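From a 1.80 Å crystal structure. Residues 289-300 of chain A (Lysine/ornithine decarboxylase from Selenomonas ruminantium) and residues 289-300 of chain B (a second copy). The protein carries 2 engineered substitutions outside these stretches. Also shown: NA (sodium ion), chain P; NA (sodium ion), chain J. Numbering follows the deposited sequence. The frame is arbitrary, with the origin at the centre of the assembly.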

# COMPACT_ATOMS: atom_id res chain seq x y z
N GLY A 289 -0.40 -6.76 9.19
CA GLY A 289 0.64 -7.33 8.27
C GLY A 289 1.15 -6.32 7.22
O GLY A 289 1.04 -5.07 7.36
N ILE A 290 1.69 -6.89 6.15
CA ILE A 290 2.44 -6.16 5.14
C ILE A 290 1.56 -5.25 4.29
O ILE A 290 2.07 -4.29 3.69
CB ILE A 290 3.26 -7.12 4.29
CG1 ILE A 290 4.45 -6.38 3.68
CG2 ILE A 290 2.37 -7.75 3.21
CD1 ILE A 290 5.50 -7.27 3.12
N TYR A 291 0.24 -5.45 4.33
CA TYR A 291 -0.69 -4.54 3.67
C TYR A 291 -1.23 -3.47 4.60
O TYR A 291 -2.06 -2.68 4.18
CB TYR A 291 -1.84 -5.27 3.04
CG TYR A 291 -1.46 -6.05 1.81
CD1 TYR A 291 -1.41 -5.42 0.58
CD2 TYR A 291 -1.20 -7.44 1.86
CE1 TYR A 291 -1.07 -6.13 -0.56
CE2 TYR A 291 -0.85 -8.14 0.67
CZ TYR A 291 -0.82 -7.46 -0.50
OH TYR A 291 -0.53 -8.11 -1.72
N GLY A 292 -0.76 -3.49 5.85
CA GLY A 292 -1.07 -2.43 6.81
C GLY A 292 0.18 -1.72 7.24
O GLY A 292 0.93 -1.26 6.41
N CYS A 293 0.36 -1.56 8.57
CA CYS A 293 1.48 -0.84 9.12
C CYS A 293 2.86 -1.42 8.74
O CYS A 293 3.80 -0.66 8.60
CB CYS A 293 1.42 -0.70 10.64
SG CYS A 293 -0.01 0.38 10.99
N PHE A 294 2.93 -2.69 8.43
CA PHE A 294 4.20 -3.28 8.01
C PHE A 294 4.48 -3.08 6.54
O PHE A 294 5.46 -3.63 6.03
CB PHE A 294 4.27 -4.78 8.33
CG PHE A 294 4.26 -5.11 9.80
CD1 PHE A 294 5.44 -5.14 10.49
CD2 PHE A 294 3.08 -5.54 10.42
CE1 PHE A 294 5.45 -5.53 11.83
CE2 PHE A 294 3.11 -5.95 11.77
CZ PHE A 294 4.29 -5.91 12.44
N SER A 295 3.65 -2.29 5.84
CA SER A 295 3.94 -1.91 4.45
C SER A 295 5.27 -1.23 4.24
O SER A 295 5.84 -1.35 3.14
CB SER A 295 2.81 -0.96 3.90
OG SER A 295 2.67 0.19 4.78
N GLY A 296 5.85 -0.61 5.28
CA GLY A 296 7.20 -0.09 5.24
C GLY A 296 8.28 -1.14 4.91
O GLY A 296 9.32 -0.80 4.38
N ILE A 297 8.00 -2.41 5.18
CA ILE A 297 8.88 -3.49 4.72
C ILE A 297 9.08 -3.36 3.25
O ILE A 297 10.20 -3.58 2.72
CB ILE A 297 8.33 -4.89 5.10
CG1 ILE A 297 8.40 -5.04 6.62
CG2 ILE A 297 9.14 -5.97 4.44
CD1 ILE A 297 7.77 -6.34 7.10
N MET A 298 7.99 -3.11 2.54
CA MET A 298 7.97 -3.10 1.08
C MET A 298 8.40 -1.76 0.50
O MET A 298 9.28 -1.67 -0.38
CB MET A 298 6.54 -3.42 0.62
CG MET A 298 6.11 -4.82 0.98
SD MET A 298 7.17 -6.04 0.13
CE MET A 298 7.07 -5.17 -1.56
N TYR A 299 7.78 -0.70 0.95
CA TYR A 299 8.03 0.60 0.36
C TYR A 299 9.22 1.32 0.95
O TYR A 299 9.74 2.22 0.30
CB TYR A 299 6.82 1.54 0.44
CG TYR A 299 5.69 1.18 -0.43
CD1 TYR A 299 5.68 1.53 -1.76
CD2 TYR A 299 4.60 0.49 0.06
CE1 TYR A 299 4.66 1.16 -2.57
CE2 TYR A 299 3.54 0.16 -0.78
CZ TYR A 299 3.60 0.47 -2.09
OH TYR A 299 2.53 0.20 -2.94
N ASP A 300 9.60 1.02 2.16
CA ASP A 300 10.57 1.85 2.93
C ASP A 300 11.75 0.97 3.32
O ASP A 300 12.56 1.40 4.13
CB ASP A 300 9.86 2.38 4.18
CG ASP A 300 10.58 3.54 4.85
OD1 ASP A 300 11.15 4.41 4.18
OD2 ASP A 300 10.58 3.56 6.12
N GLY B 289 0.60 6.63 -9.37
CA GLY B 289 1.88 5.99 -9.21
C GLY B 289 1.85 4.77 -8.34
O GLY B 289 0.79 4.10 -8.19
N ILE B 290 3.03 4.46 -7.80
CA ILE B 290 3.28 3.19 -7.16
C ILE B 290 2.55 3.06 -5.83
O ILE B 290 2.37 1.92 -5.27
CB ILE B 290 4.83 2.99 -7.02
CG1 ILE B 290 5.19 1.51 -7.00
CG2 ILE B 290 5.37 3.69 -5.80
CD1 ILE B 290 6.62 1.19 -7.18
N TYR B 291 2.16 4.18 -5.27
CA TYR B 291 1.33 4.20 -4.02
C TYR B 291 -0.20 4.17 -4.26
O TYR B 291 -1.00 4.10 -3.32
CB TYR B 291 1.67 5.42 -3.12
CG TYR B 291 2.98 5.29 -2.46
CD1 TYR B 291 3.11 4.49 -1.31
CD2 TYR B 291 4.08 5.91 -2.94
CE1 TYR B 291 4.29 4.38 -0.65
CE2 TYR B 291 5.33 5.76 -2.31
CZ TYR B 291 5.40 5.01 -1.12
OH TYR B 291 6.62 4.88 -0.47
N GLY B 292 -0.58 4.09 -5.54
CA GLY B 292 -1.96 3.93 -5.96
C GLY B 292 -2.11 2.67 -6.77
O GLY B 292 -1.68 1.64 -6.35
N CYS B 293 -2.72 2.74 -7.96
CA CYS B 293 -3.07 1.56 -8.71
C CYS B 293 -1.82 0.80 -9.22
O CYS B 293 -1.92 -0.43 -9.45
CB CYS B 293 -3.92 1.93 -9.96
SG CYS B 293 -5.54 2.37 -9.38
N PHE B 294 -0.68 1.44 -9.29
CA PHE B 294 0.61 0.75 -9.70
C PHE B 294 1.26 0.07 -8.53
O PHE B 294 2.34 -0.47 -8.65
CB PHE B 294 1.58 1.67 -10.35
CG PHE B 294 1.16 2.27 -11.68
CD1 PHE B 294 1.46 1.59 -12.87
CD2 PHE B 294 0.56 3.49 -11.74
CE1 PHE B 294 1.11 2.16 -14.12
CE2 PHE B 294 0.25 4.07 -12.98
CZ PHE B 294 0.52 3.40 -14.13
N SER B 295 0.58 0.04 -7.38
CA SER B 295 1.07 -0.73 -6.27
C SER B 295 1.28 -2.21 -6.54
O SER B 295 2.10 -2.85 -5.88
CB SER B 295 0.08 -0.60 -5.10
OG SER B 295 -1.20 -1.04 -5.45
N GLY B 296 0.60 -2.74 -7.56
CA GLY B 296 0.87 -4.08 -8.01
C GLY B 296 2.28 -4.35 -8.54
O GLY B 296 2.72 -5.49 -8.47
N ILE B 297 3.02 -3.30 -8.93
CA ILE B 297 4.38 -3.43 -9.25
C ILE B 297 5.12 -4.01 -8.04
O ILE B 297 6.05 -4.83 -8.18
CB ILE B 297 5.05 -2.09 -9.68
CG1 ILE B 297 4.40 -1.61 -11.00
CG2 ILE B 297 6.56 -2.23 -9.89
CD1 ILE B 297 4.93 -0.22 -11.39
N MET B 298 4.80 -3.47 -6.88
CA MET B 298 5.43 -3.86 -5.65
C MET B 298 4.91 -5.14 -4.99
O MET B 298 5.67 -6.01 -4.67
CB MET B 298 5.34 -2.70 -4.68
CG MET B 298 6.06 -1.47 -5.20
SD MET B 298 7.84 -1.61 -5.08
CE MET B 298 7.93 -2.46 -3.49
N TYR B 299 3.60 -5.23 -4.80
CA TYR B 299 3.01 -6.35 -4.10
C TYR B 299 2.68 -7.59 -4.99
O TYR B 299 2.55 -8.66 -4.50
CB TYR B 299 1.72 -5.96 -3.40
CG TYR B 299 1.94 -5.11 -2.22
CD1 TYR B 299 2.33 -5.65 -1.03
CD2 TYR B 299 1.68 -3.77 -2.26
CE1 TYR B 299 2.47 -4.89 0.13
CE2 TYR B 299 1.91 -2.99 -1.14
CZ TYR B 299 2.28 -3.58 0.09
OH TYR B 299 2.45 -2.78 1.27
N ASP B 300 2.54 -7.36 -6.27
CA ASP B 300 2.05 -8.41 -7.15
C ASP B 300 3.09 -8.73 -8.25
O ASP B 300 2.73 -9.40 -9.24
CB ASP B 300 0.71 -7.93 -7.73
CG ASP B 300 -0.10 -9.06 -8.40
OD1 ASP B 300 -0.22 -10.18 -7.83
OD2 ASP B 300 -0.75 -8.77 -9.46
NA NA P . 0.56 -1.09 1.16
NA NA J . 0.52 0.52 -1.75

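The contact joins two copies of the same segment and buries 572 Å² in total, with Y299 of each chain giving up the largest share, 148 Å². Its direct interactions are mostly aromatic and apolar; no hydrogen bond crosses between the stretches.

Aromatic packing comes first. The ring of Y299(B) lies over one face of Y291(A), centroids 4.4 Å apart and planes at 23°, an offset stack; Y299(A) and Y291(B) repeat it at 4.4 Å and 25°. In these tilted, offset stacks Y291(A) CE1 lies 3.5 Å from Y299(B) CD1, and Y299(A) CD1 lies 3.4 Å from Y291(B) CE1. The two Y299 rings also meet each other, CE2 of Y299(A) to CE2 of Y299(B) at 3.6 Å, but with planes at 69° and centroids 5.8 Å apart this pair is oblique.

Apolar contacts extend these rings. The CA atoms of M298(A) and M298(B) are 7.2 Å apart, and the CA-to-CB bonds of both point toward the other stretch; both side chains are m, m, m, and M298(A) CE lies 3.4 Å from M298(B) CE. Each methionine also reaches the partner's tyrosine: M298(A) CG lies 3.7 Å from Y299(B) CE1, and M298(B) CG 4.0 Å from Y299(A) CE1. M298(A) SD lies 5.5 Å from the Y299(B) ring centroid, 38° off its normal, an oblique approach. I290(A) and I290(B) are buried and add little area (12 Å² each); I290(A) CG2 to Y299(B) CE1 and I290(B) CG2 to Y299(A) CE1 are both 4.2 Å.

Polar atoms come close without hydrogen bonding. Y299(B) OH is 2.9 Å from I290(A) O, near the ring plane, and Y299(A) OH matches this with I290(B) O. Each OH also binds a sodium ion, Y299(A) OH at 2.4 Å from the chain J NA and Y299(B) OH at 2.5 Å from the chain P NA; each ion has one further ligand elsewhere in the structure.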